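Local structure of proton-dependent oligopeptide transporter family protein (Xanthomonas campestris, 6EI3) at residues 143-148 against 338-343; 151-156 against 331-336. The protein probably carries short peptides across the membrane together with protons, as a POT family member of the major facilitator superfamily, and was crystallised in an auto-inhibited state. All coordinates share one frame; numbering follows the deposited sequence.

Both contacts join helix 137-165 to helix 334-357 and its lead-in, elements from opposite halves of the major facilitator sequence, and they lie about 11 Å apart, centre to centre, on one side of the chain's centre. The helices run roughly antiparallel, with an angle of 138° between the short segments of interaction 1, so residues 331-336, which come earlier than 338-343, meet the later residues 151-156. Interaction 2 is therefore nested inside the loop closed by interaction 1. The two meet where M340 CE lies 3.8 Å from L153 CD1. Together they line one stretch of the interface between the two helical bundles, consistent with the pairing of the fifth and eighth membrane helices in this superfamily.

Interaction 1. Residues 143-148 against 338-343; sequences AFYWII and LVMLLI. With 78M ((2S)-2,3-dihydroxypropyl(7Z)-pentadec-7-enoate), chain N.
M340 reaches from helix 334-357 to the indole of W146, while Y145 spans the same gap beside it. The methionine CG stands anti to its own carbonyl carbon (chi1 -71°). Its CB packs on the acyl chain of the bound monoacylglycerol (chain N), 3.9 Å from lipid C12. CG then comes within 3.9 Å of W146 CZ3, and SD lies 3.7 Å from that same CZ3. The sulfur sits 73° off the normal of the six-membered ring, which makes this an edge-on Met-aromatic contact. A bend about the CG-SD bond (chi3 -63°) turns CE toward L153. One face of the W146 indole is occupied by Y145, whose CE2 stands 3.7 Å above the plane over its centre.

The tyrosine hydroxyl pushes in among V339, M340 and I343, with OH 3.5 Å from I343 CB. Its polar link is indirect: Y145 OH lies 2.7 Å from a water at the ring edge, in plane, and the water donates to M340 O over 2.7 Å. That carbonyl has no helical amide four residues on, because P344 lacks an N-H. L511, in a C-terminal ENLYFQ sequence that looks like a tag remnant, touches Y145 and I343. With no direct hydrogen bond between the segments, the helices meet through apolar packing and one water that donates to a carbonyl lacking its i+4 amide.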
ATOM      1  N   ALA A 143     -13.318   7.754  13.767  1.00 34.67           N
ATOM      2  CA  ALA A 143     -13.697   8.841  12.842  1.00 33.23           C
ATOM      3  C   ALA A 143     -12.833   8.783  11.556  1.00 36.37           C
ATOM      4  O   ALA A 143     -13.387   8.922  10.467  1.00 36.49           O
ATOM      5  CB  ALA A 143     -13.551  10.193  13.520  1.00 34.05           C
ATOM      6  N   PHE A 144     -11.505   8.501  11.677  1.00 31.46           N
ATOM      7  CA  PHE A 144     -10.593   8.360  10.525  1.00 30.77           C
ATOM      8  C   PHE A 144     -11.097   7.256   9.580  1.00 34.32           C
ATOM      9  O   PHE A 144     -11.127   7.459   8.366  1.00 30.89           O
ATOM     10  CB  PHE A 144      -9.141   8.086  10.981  1.00 32.62           C
ATOM     11  CG  PHE A 144      -8.288   9.277  11.398  1.00 35.02           C
ATOM     12  CD1 PHE A 144      -8.874  10.479  11.790  1.00 38.94           C
ATOM     13  CD2 PHE A 144      -6.900   9.197  11.387  1.00 38.84           C
ATOM     14  CE1 PHE A 144      -8.089  11.579  12.155  1.00 39.93           C
ATOM     15  CE2 PHE A 144      -6.116  10.292  11.763  1.00 42.41           C
ATOM     16  CZ  PHE A 144      -6.719  11.475  12.155  1.00 40.43           C
ATOM     17  N   TYR A 145     -11.591   6.129  10.139  1.00 31.88           N
ATOM     18  CA  TYR A 145     -12.159   5.038   9.336  1.00 31.47           C
ATOM     19  C   TYR A 145     -13.311   5.535   8.462  1.00 34.71           C
ATOM     20  O   TYR A 145     -13.315   5.274   7.250  1.00 33.71           O
ATOM     21  CB  TYR A 145     -12.619   3.882  10.241  1.00 32.33           C
ATOM     22  CG  TYR A 145     -13.504   2.864   9.563  1.00 31.77           C
ATOM     23  CD1 TYR A 145     -12.960   1.848   8.780  1.00 32.54           C
ATOM     24  CD2 TYR A 145     -14.881   2.863   9.768  1.00 32.23           C
ATOM     25  CE1 TYR A 145     -13.771   0.901   8.160  1.00 33.16           C
ATOM     26  CE2 TYR A 145     -15.702   1.923   9.152  1.00 33.06           C
ATOM     27  CZ  TYR A 145     -15.140   0.939   8.353  1.00 40.10           C
ATOM     28  OH  TYR A 145     -15.938  -0.006   7.758  1.00 41.20           O
ATOM     29  N   TRP A 146     -14.270   6.267   9.066  1.00 30.63           N
ATOM     30  CA  TRP A 146     -15.422   6.796   8.331  1.00 30.91           C
ATOM     31  C   TRP A 146     -15.011   7.882   7.333  1.00 33.09           C
ATOM     32  O   TRP A 146     -15.544   7.923   6.224  1.00 30.34           O
ATOM     33  CB  TRP A 146     -16.533   7.281   9.277  1.00 30.31           C
ATOM     34  CG  TRP A 146     -17.122   6.178  10.117  1.00 31.94           C
ATOM     35  CD1 TRP A 146     -16.937   5.978  11.458  1.00 35.53           C
ATOM     36  CD2 TRP A 146     -17.979   5.116   9.666  1.00 31.47           C
ATOM     37  NE1 TRP A 146     -17.596   4.835  11.862  1.00 34.90           N
ATOM     38  CE2 TRP A 146     -18.252   4.292  10.785  1.00 35.54           C
ATOM     39  CE3 TRP A 146     -18.540   4.776   8.419  1.00 32.44           C
ATOM     40  CZ2 TRP A 146     -19.083   3.170  10.704  1.00 34.75           C
ATOM     41  CZ3 TRP A 146     -19.351   3.654   8.336  1.00 34.15           C
ATOM     42  CH2 TRP A 146     -19.622   2.869   9.471  1.00 35.33           C
ATOM     43  N   ILE A 147     -14.038   8.723   7.719  1.00 31.56           N
ATOM     44  CA  ILE A 147     -13.506   9.813   6.893  1.00 32.13           C
ATOM     45  C   ILE A 147     -12.789   9.270   5.642  1.00 35.64           C
ATOM     46  O   ILE A 147     -12.989   9.781   4.544  1.00 35.60           O
ATOM     47  CB  ILE A 147     -12.611  10.757   7.736  1.00 35.22           C
ATOM     48  CG1 ILE A 147     -13.466  11.649   8.668  1.00 36.07           C
ATOM     49  CG2 ILE A 147     -11.709  11.596   6.839  1.00 36.48           C
ATOM     50  CD1 ILE A 147     -12.725  12.154   9.956  1.00 33.03           C
ATOM     51  N   ILE A 148     -11.954   8.253   5.818  1.00 33.03           N
ATOM     52  CA  ILE A 148     -11.236   7.631   4.710  1.00 32.83           C
ATOM     53  C   ILE A 148     -12.229   7.017   3.721  1.00 34.93           C
ATOM     54  O   ILE A 148     -12.146   7.306   2.529  1.00 34.42           O
ATOM     55  CB  ILE A 148     -10.179   6.615   5.209  1.00 37.00           C
ATOM     56  CG1 ILE A 148      -9.059   7.340   6.006  1.00 38.69           C
ATOM     57  CG2 ILE A 148      -9.578   5.817   4.023  1.00 39.42           C
ATOM     58  CD1 ILE A 148      -8.180   6.437   6.889  1.00 45.75           C
ATOM     59  N   LEU A 338     -18.179  -1.226  -0.041  1.00 28.78           N
ATOM     60  CA  LEU A 338     -18.122  -2.624   0.366  1.00 27.97           C
ATOM     61  C   LEU A 338     -17.307  -2.831   1.649  1.00 31.32           C
ATOM     62  O   LEU A 338     -17.634  -3.712   2.431  1.00 31.99           O
ATOM     63  CB  LEU A 338     -17.649  -3.525  -0.786  1.00 26.53           C
ATOM     64  CG  LEU A 338     -18.664  -3.779  -1.889  1.00 30.08           C
ATOM     65  CD1 LEU A 338     -17.961  -4.155  -3.182  1.00 29.53           C
ATOM     66  CD2 LEU A 338     -19.682  -4.843  -1.481  1.00 31.94           C
ATOM     67  N   VAL A 339     -16.287  -2.006   1.895  1.00 27.75           N
ATOM     68  CA  VAL A 339     -15.523  -2.086   3.143  1.00 26.94           C
ATOM     69  C   VAL A 339     -16.519  -1.745   4.298  1.00 32.38           C
ATOM     70  O   VAL A 339     -16.576  -2.459   5.305  1.00 32.85           O
ATOM     71  CB  VAL A 339     -14.299  -1.117   3.169  1.00 29.43           C
ATOM     72  CG1 VAL A 339     -13.734  -0.967   4.591  1.00 28.60           C
ATOM     73  CG2 VAL A 339     -13.200  -1.562   2.206  1.00 28.16           C
ATOM     74  N   MET A 340     -17.303  -0.666   4.130  1.00 28.87           N
ATOM     75  CA  MET A 340     -18.252  -0.210   5.160  1.00 29.52           C
ATOM     76  C   MET A 340     -19.366  -1.198   5.405  1.00 35.21           C
ATOM     77  O   MET A 340     -19.839  -1.274   6.528  1.00 36.35           O
ATOM     78  CB  MET A 340     -18.796   1.198   4.869  1.00 31.25           C
ATOM     79  CG  MET A 340     -17.741   2.274   5.074  1.00 34.18           C
ATOM     80  SD  MET A 340     -18.316   3.967   4.800  1.00 38.47           S
ATOM     81  CE  MET A 340     -18.759   3.913   3.040  1.00 34.54           C
ATOM     82  N   LEU A 341     -19.763  -1.978   4.385  1.00 31.91           N
ATOM     83  CA  LEU A 341     -20.782  -3.008   4.564  1.00 33.54           C
ATOM     84  C   LEU A 341     -20.169  -4.296   5.163  1.00 37.09           C
ATOM     85  O   LEU A 341     -20.763  -4.895   6.060  1.00 36.79           O
ATOM     86  CB  LEU A 341     -21.463  -3.360   3.217  1.00 34.16           C
ATOM     87  CG  LEU A 341     -22.410  -2.316   2.598  1.00 39.81           C
ATOM     88  CD1 LEU A 341     -22.863  -2.750   1.214  1.00 40.04           C
ATOM     89  CD2 LEU A 341     -23.627  -2.075   3.483  1.00 42.56           C
ATOM     90  N   LEU A 342     -18.996  -4.725   4.634  1.00 32.17           N
ATOM     91  CA  LEU A 342     -18.345  -6.001   4.971  1.00 31.76           C
ATOM     92  C   LEU A 342     -17.588  -6.017   6.289  1.00 35.15           C
ATOM     93  O   LEU A 342     -17.527  -7.089   6.886  1.00 34.95           O
ATOM     94  CB  LEU A 342     -17.449  -6.528   3.831  1.00 30.65           C
ATOM     95  CG  LEU A 342     -18.192  -6.890   2.521  1.00 33.87           C
ATOM     96  CD1 LEU A 342     -17.196  -7.164   1.382  1.00 32.05           C
ATOM     97  CD2 LEU A 342     -19.186  -8.051   2.722  1.00 35.88           C
ATOM     98  N   ILE A 343     -17.012  -4.889   6.744  1.00 32.71           N
ATOM     99  CA  ILE A 343     -16.373  -4.837   8.070  1.00 35.03           C
ATOM    100  C   ILE A 343     -17.450  -5.254   9.144  1.00 42.40           C
ATOM    101  O   ILE A 343     -17.240  -6.282   9.788  1.00 42.35           O
ATOM    102  CB  ILE A 343     -15.647  -3.473   8.366  1.00 37.64           C
ATOM    103  CG1 ILE A 343     -14.276  -3.357   7.613  1.00 35.82           C
ATOM    104  CG2 ILE A 343     -15.511  -3.173   9.879  1.00 38.74           C
ATOM    105  CD1 ILE A 343     -13.109  -4.187   8.111  1.00 41.68           C
TER
HETATM  106  O21 78M N 613     -26.283  -2.565   7.157  1.00114.30           O
HETATM  107  C20 78M N 613     -26.968  -3.002   8.323  1.00116.04           C
HETATM  108  C18 78M N 613     -27.713  -1.859   8.971  1.00117.12           C
HETATM  109  O19 78M N 613     -26.794  -0.855   9.414  1.00116.91           O
HETATM  110  C17 78M N 613     -28.611  -2.296  10.108  1.00118.17           C
HETATM  111  O2  78M N 613     -27.738  -2.721  11.182  1.00117.45           O
HETATM  112  C1  78M N 613     -27.839  -2.111  12.371  1.00116.67           C
HETATM  113  O1  78M N 613     -28.618  -1.226  12.614  1.00117.51           O
HETATM  114  C2  78M N 613     -26.864  -2.683  13.361  1.00114.10           C
HETATM  115  C3  78M N 613     -25.489  -2.026  13.325  1.00109.98           C
HETATM  116  C4  78M N 613     -24.601  -2.541  12.195  1.00105.92           C
HETATM  117  C5  78M N 613     -23.240  -1.861  12.071  1.00102.28           C
HETATM  118  C6  78M N 613     -23.249  -0.466  11.427  1.00 99.14           C
HETATM  119  C7  78M N 613     -23.558  -0.459   9.957  1.00 95.22           C
HETATM  120  C8  78M N 613     -22.695  -0.259   8.980  1.00 91.00           C
HETATM  121  C9  78M N 613     -22.997  -0.235   7.516  1.00 87.42           C
HETATM  122  C10 78M N 613     -22.513   1.058   6.869  1.00 84.97           C
HETATM  123  C11 78M N 613     -22.955   1.241   5.429  1.00 84.10           C
HETATM  124  C12 78M N 613     -22.484   2.547   4.796  1.00 83.06           C
HETATM  125  C13 78M N 613     -23.096   2.862   3.436  1.00 83.73           C
HETATM  126  C15 78M N 613     -25.153   3.585   2.137  1.00 87.43           C
HETATM  127  C14 78M N 613     -24.506   3.440   3.495  1.00 86.50           C
HETATM  128  O   HOH W   1     -18.463  -0.081   8.563  1.00 33.80           O

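Interaction 2. Residues 151-156 against 331-336; sequences GSLFAS and MQALNP. With 78M ((2S)-2,3-dihydroxypropyl(7Z)-pentadec-7-enoate), chain K.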
ATOM      1  N   GLY A 151     -14.717   9.726   2.162  1.00 33.73           N
ATOM      2  CA  GLY A 151     -13.879  10.575   1.316  1.00 33.42           C
ATOM      3  C   GLY A 151     -13.468   9.883   0.021  1.00 37.03           C
ATOM      4  O   GLY A 151     -13.530  10.486  -1.049  1.00 36.69           O
ATOM      5  N   SER A 152     -13.072   8.596   0.110  1.00 30.96           N
ATOM      6  CA  SER A 152     -12.697   7.768  -1.033  1.00 29.90           C
ATOM      7  C   SER A 152     -13.940   7.503  -1.917  1.00 32.87           C
ATOM      8  O   SER A 152     -13.849   7.564  -3.143  1.00 32.35           O
ATOM      9  CB  SER A 152     -12.098   6.443  -0.552  1.00 30.35           C
ATOM     10  OG  SER A 152     -11.951   5.531  -1.628  1.00 44.71           O
ATOM     11  N   LEU A 153     -15.082   7.189  -1.295  1.00 30.48           N
ATOM     12  CA  LEU A 153     -16.327   6.931  -2.022  1.00 31.73           C
ATOM     13  C   LEU A 153     -16.763   8.161  -2.827  1.00 36.31           C
ATOM     14  O   LEU A 153     -17.044   8.041  -4.023  1.00 34.42           O
ATOM     15  CB  LEU A 153     -17.445   6.490  -1.049  1.00 32.68           C
ATOM     16  CG  LEU A 153     -18.607   5.648  -1.635  1.00 38.89           C
ATOM     17  CD1 LEU A 153     -19.336   4.904  -0.530  1.00 40.63           C
ATOM     18  CD2 LEU A 153     -19.626   6.513  -2.307  1.00 40.07           C
ATOM     19  N   PHE A 154     -16.834   9.332  -2.164  1.00 34.65           N
ATOM     20  CA  PHE A 154     -17.263  10.575  -2.812  1.00 36.30           C
ATOM     21  C   PHE A 154     -16.272  11.031  -3.878  1.00 36.89           C
ATOM     22  O   PHE A 154     -16.701  11.448  -4.953  1.00 36.09           O
ATOM     23  CB  PHE A 154     -17.530  11.698  -1.784  1.00 40.11           C
ATOM     24  CG  PHE A 154     -18.549  11.409  -0.706  1.00 44.39           C
ATOM     25  CD1 PHE A 154     -19.659  10.612  -0.966  1.00 49.06           C
ATOM     26  CD2 PHE A 154     -18.429  11.984   0.558  1.00 49.32           C
ATOM     27  CE1 PHE A 154     -20.591  10.333   0.040  1.00 51.14           C
ATOM     28  CE2 PHE A 154     -19.379  11.730   1.554  1.00 53.09           C
ATOM     29  CZ  PHE A 154     -20.449  10.901   1.289  1.00 51.21           C
ATOM     30  N   ALA A 155     -14.950  10.925  -3.592  1.00 32.02           N
ATOM     31  CA  ALA A 155     -13.897  11.279  -4.547  1.00 30.53           C
ATOM     32  C   ALA A 155     -14.022  10.427  -5.814  1.00 30.49           C
ATOM     33  O   ALA A 155     -13.883  10.957  -6.905  1.00 28.22           O
ATOM     34  CB  ALA A 155     -12.528  11.087  -3.929  1.00 30.46           C
ATOM     35  N   SER A 156     -14.299   9.119  -5.662  1.00 25.24           N
ATOM     36  CA  SER A 156     -14.453   8.190  -6.783  1.00 25.12           C
ATOM     37  C   SER A 156     -15.709   8.450  -7.588  1.00 31.95           C
ATOM     38  O   SER A 156     -15.739   8.144  -8.770  1.00 31.93           O
ATOM     39  CB  SER A 156     -14.478   6.750  -6.288  1.00 27.71           C
ATOM     40  OG  SER A 156     -13.204   6.388  -5.797  1.00 34.81           O
ATOM     41  N   MET A 331     -16.467   3.224 -10.764  1.00 23.30           N
ATOM     42  CA  MET A 331     -16.620   1.886 -10.177  1.00 22.78           C
ATOM     43  C   MET A 331     -15.758   1.734  -8.930  1.00 26.80           C
ATOM     44  O   MET A 331     -16.085   0.915  -8.076  1.00 26.83           O
ATOM     45  CB  MET A 331     -16.258   0.781 -11.188  1.00 24.53           C
ATOM     46  CG  MET A 331     -17.259   0.664 -12.335  1.00 28.09           C
ATOM     47  SD  MET A 331     -18.977   0.367 -11.829  1.00 32.00           S
ATOM     48  CE  MET A 331     -18.936  -1.391 -11.505  1.00 28.57           C
ATOM     49  N   GLN A 332     -14.665   2.521  -8.822  1.00 22.94           N
ATOM     50  CA  GLN A 332     -13.780   2.499  -7.660  1.00 23.37           C
ATOM     51  C   GLN A 332     -14.509   2.868  -6.369  1.00 26.84           C
ATOM     52  O   GLN A 332     -14.065   2.462  -5.306  1.00 25.59           O
ATOM     53  CB  GLN A 332     -12.525   3.347  -7.885  1.00 24.48           C
ATOM     54  CG  GLN A 332     -11.577   2.710  -8.915  1.00 25.21           C
ATOM     55  CD  GLN A 332     -10.568   3.712  -9.394  1.00 30.81           C
ATOM     56  OE1 GLN A 332      -9.452   3.777  -8.904  1.00 25.86           O
ATOM     57  NE2 GLN A 332     -10.949   4.567 -10.316  1.00 21.06           N
ATOM     58  N   ALA A 333     -15.687   3.544  -6.460  1.00 24.42           N
ATOM     59  CA  ALA A 333     -16.498   3.879  -5.277  1.00 23.41           C
ATOM     60  C   ALA A 333     -17.030   2.617  -4.601  1.00 28.32           C
ATOM     61  O   ALA A 333     -17.413   2.666  -3.432  1.00 28.49           O
ATOM     62  CB  ALA A 333     -17.652   4.776  -5.672  1.00 24.16           C
ATOM     63  N   LEU A 334     -17.066   1.488  -5.337  1.00 25.11           N
ATOM     64  CA  LEU A 334     -17.570   0.237  -4.769  1.00 25.94           C
ATOM     65  C   LEU A 334     -16.686  -0.300  -3.674  1.00 29.63           C
ATOM     66  O   LEU A 334     -17.193  -0.940  -2.766  1.00 30.77           O
ATOM     67  CB  LEU A 334     -17.769  -0.849  -5.832  1.00 25.79           C
ATOM     68  CG  LEU A 334     -18.914  -0.673  -6.817  1.00 30.56           C
ATOM     69  CD1 LEU A 334     -18.837  -1.752  -7.875  1.00 31.54           C
ATOM     70  CD2 LEU A 334     -20.279  -0.744  -6.122  1.00 32.51           C
ATOM     71  N   ASN A 335     -15.376  -0.045  -3.743  1.00 24.74           N
ATOM     72  CA  ASN A 335     -14.473  -0.547  -2.728  1.00 23.95           C
ATOM     73  C   ASN A 335     -14.780   0.025  -1.321  1.00 29.03           C
ATOM     74  O   ASN A 335     -15.117  -0.785  -0.447  1.00 28.76           O
ATOM     75  CB  ASN A 335     -13.032  -0.373  -3.139  1.00 21.03           C
ATOM     76  CG  ASN A 335     -12.083  -0.794  -2.064  1.00 34.39           C
ATOM     77  OD1 ASN A 335     -11.345   0.022  -1.531  1.00 29.62           O
ATOM     78  ND2 ASN A 335     -12.109  -2.073  -1.706  1.00 28.55           N
ATOM     79  N   PRO A 336     -14.768   1.370  -1.079  1.00 26.75           N
ATOM     80  CA  PRO A 336     -15.106   1.874   0.270  1.00 26.15           C
ATOM     81  C   PRO A 336     -16.546   1.571   0.694  1.00 32.49           C
ATOM     82  O   PRO A 336     -16.779   1.351   1.885  1.00 33.01           O
ATOM     83  CB  PRO A 336     -14.839   3.380   0.163  1.00 27.11           C
ATOM     84  CG  PRO A 336     -14.995   3.693  -1.301  1.00 30.86           C
ATOM     85  CD  PRO A 336     -14.384   2.491  -1.971  1.00 27.06           C
TER
HETATM   86  O21 78M K 610     -27.573  -3.726 -16.136  1.00 85.69           O
HETATM   87  C20 78M K 610     -28.585  -2.804 -15.764  1.00 85.57           C
HETATM   88  C18 78M K 610     -28.033  -1.742 -14.843  1.00 83.92           C
HETATM   89  O19 78M K 610     -27.498  -2.345 -13.658  1.00 83.11           O
HETATM   90  C17 78M K 610     -29.057  -0.689 -14.481  1.00 83.47           C
HETATM   91  O2  78M K 610     -28.257   0.365 -13.894  1.00 81.02           O
HETATM   92  C1  78M K 610     -28.271   1.581 -14.458  1.00 78.00           C
HETATM   93  O1  78M K 610     -29.063   1.934 -15.292  1.00 79.81           O
HETATM   94  C2  78M K 610     -27.144   2.426 -13.945  1.00 71.93           C
HETATM   95  C3  78M K 610     -25.830   2.067 -14.617  1.00 66.89           C
HETATM   96  C4  78M K 610     -24.624   2.681 -13.933  1.00 63.84           C
HETATM   97  C5  78M K 610     -23.349   1.863 -14.097  1.00 62.46           C
HETATM   98  C6  78M K 610     -23.296   0.576 -13.262  1.00 63.73           C
HETATM   99  C7  78M K 610     -23.189   0.883 -11.806  1.00 65.71           C
HETATM  100  C8  78M K 610     -22.797   0.077 -10.844  1.00 66.79           C
HETATM  101  C9  78M K 610     -22.694   0.450  -9.400  1.00 68.81           C
HETATM  102  C10 78M K 610     -21.362   1.143  -9.080  1.00 71.15           C
HETATM  103  C11 78M K 610     -21.371   2.671  -9.126  1.00 72.51           C
HETATM  104  C12 78M K 610     -21.886   3.360  -7.869  1.00 74.54           C
HETATM  105  C13 78M K 610     -21.029   3.142  -6.629  1.00 75.71           C
HETATM  106  C15 78M K 610     -20.806   3.379  -4.138  1.00 78.07           C
HETATM  107  C14 78M K 610     -21.679   3.612  -5.343  1.00 77.54           C
HETATM  108  O   HOH W   2     -12.907   4.496  -3.968  1.00 59.74           O
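This contact forms part of the pocket for the acyl tail of a bound monoacylglycerol (chain K), where L153 and S156 pack on A333 at the lead-in to helix 334-357. The backbones come unusually near each other, with L153 CA 4.5 Å from A333 CA. S156 CB points toward the other segment and lies 3.4 Å from A333 N. L153 has CG anti to its backbone N (chi1 -156°), a setting that carries CG to within 3.7 Å of A333 O, while its CD2 touches the terminal lipid carbon C15. A333 CB reaches that same C15, so the end of the tail rests on both segments. M331 and L334 meet the lipid farther up, each near its C10.

P336 packs against S152 and L153: its CG sits 3.7 Å from L153 CB and also touches S152 OG. This is the inter-bundle surface of a major facilitator fold, and here the incoming chain is 3-10 at 331-333, ahead of helix 334-357. Since P336 has no N-H, Q332 O lacks the usual i+4 amide; it accepts instead from N335 N and from a water that donates to it over 2.7 Å. The same water lies 2.7 Å from S152 OG and 2.6 Å from S156 OG, so two serines one helical turn apart share it, and it bridges to Q332 O between segments that have no direct hydrogen bond. N23 ties in both sides of the site: its ND2 is hydrogen-bonded to S156 OG, and its O to Q332 NE2, which also bonds S329 O. Past the 3-10 turn, N335 ND2 is hydrogen-bonded to E410 OE1 and T407 OG1 of helix 400-424.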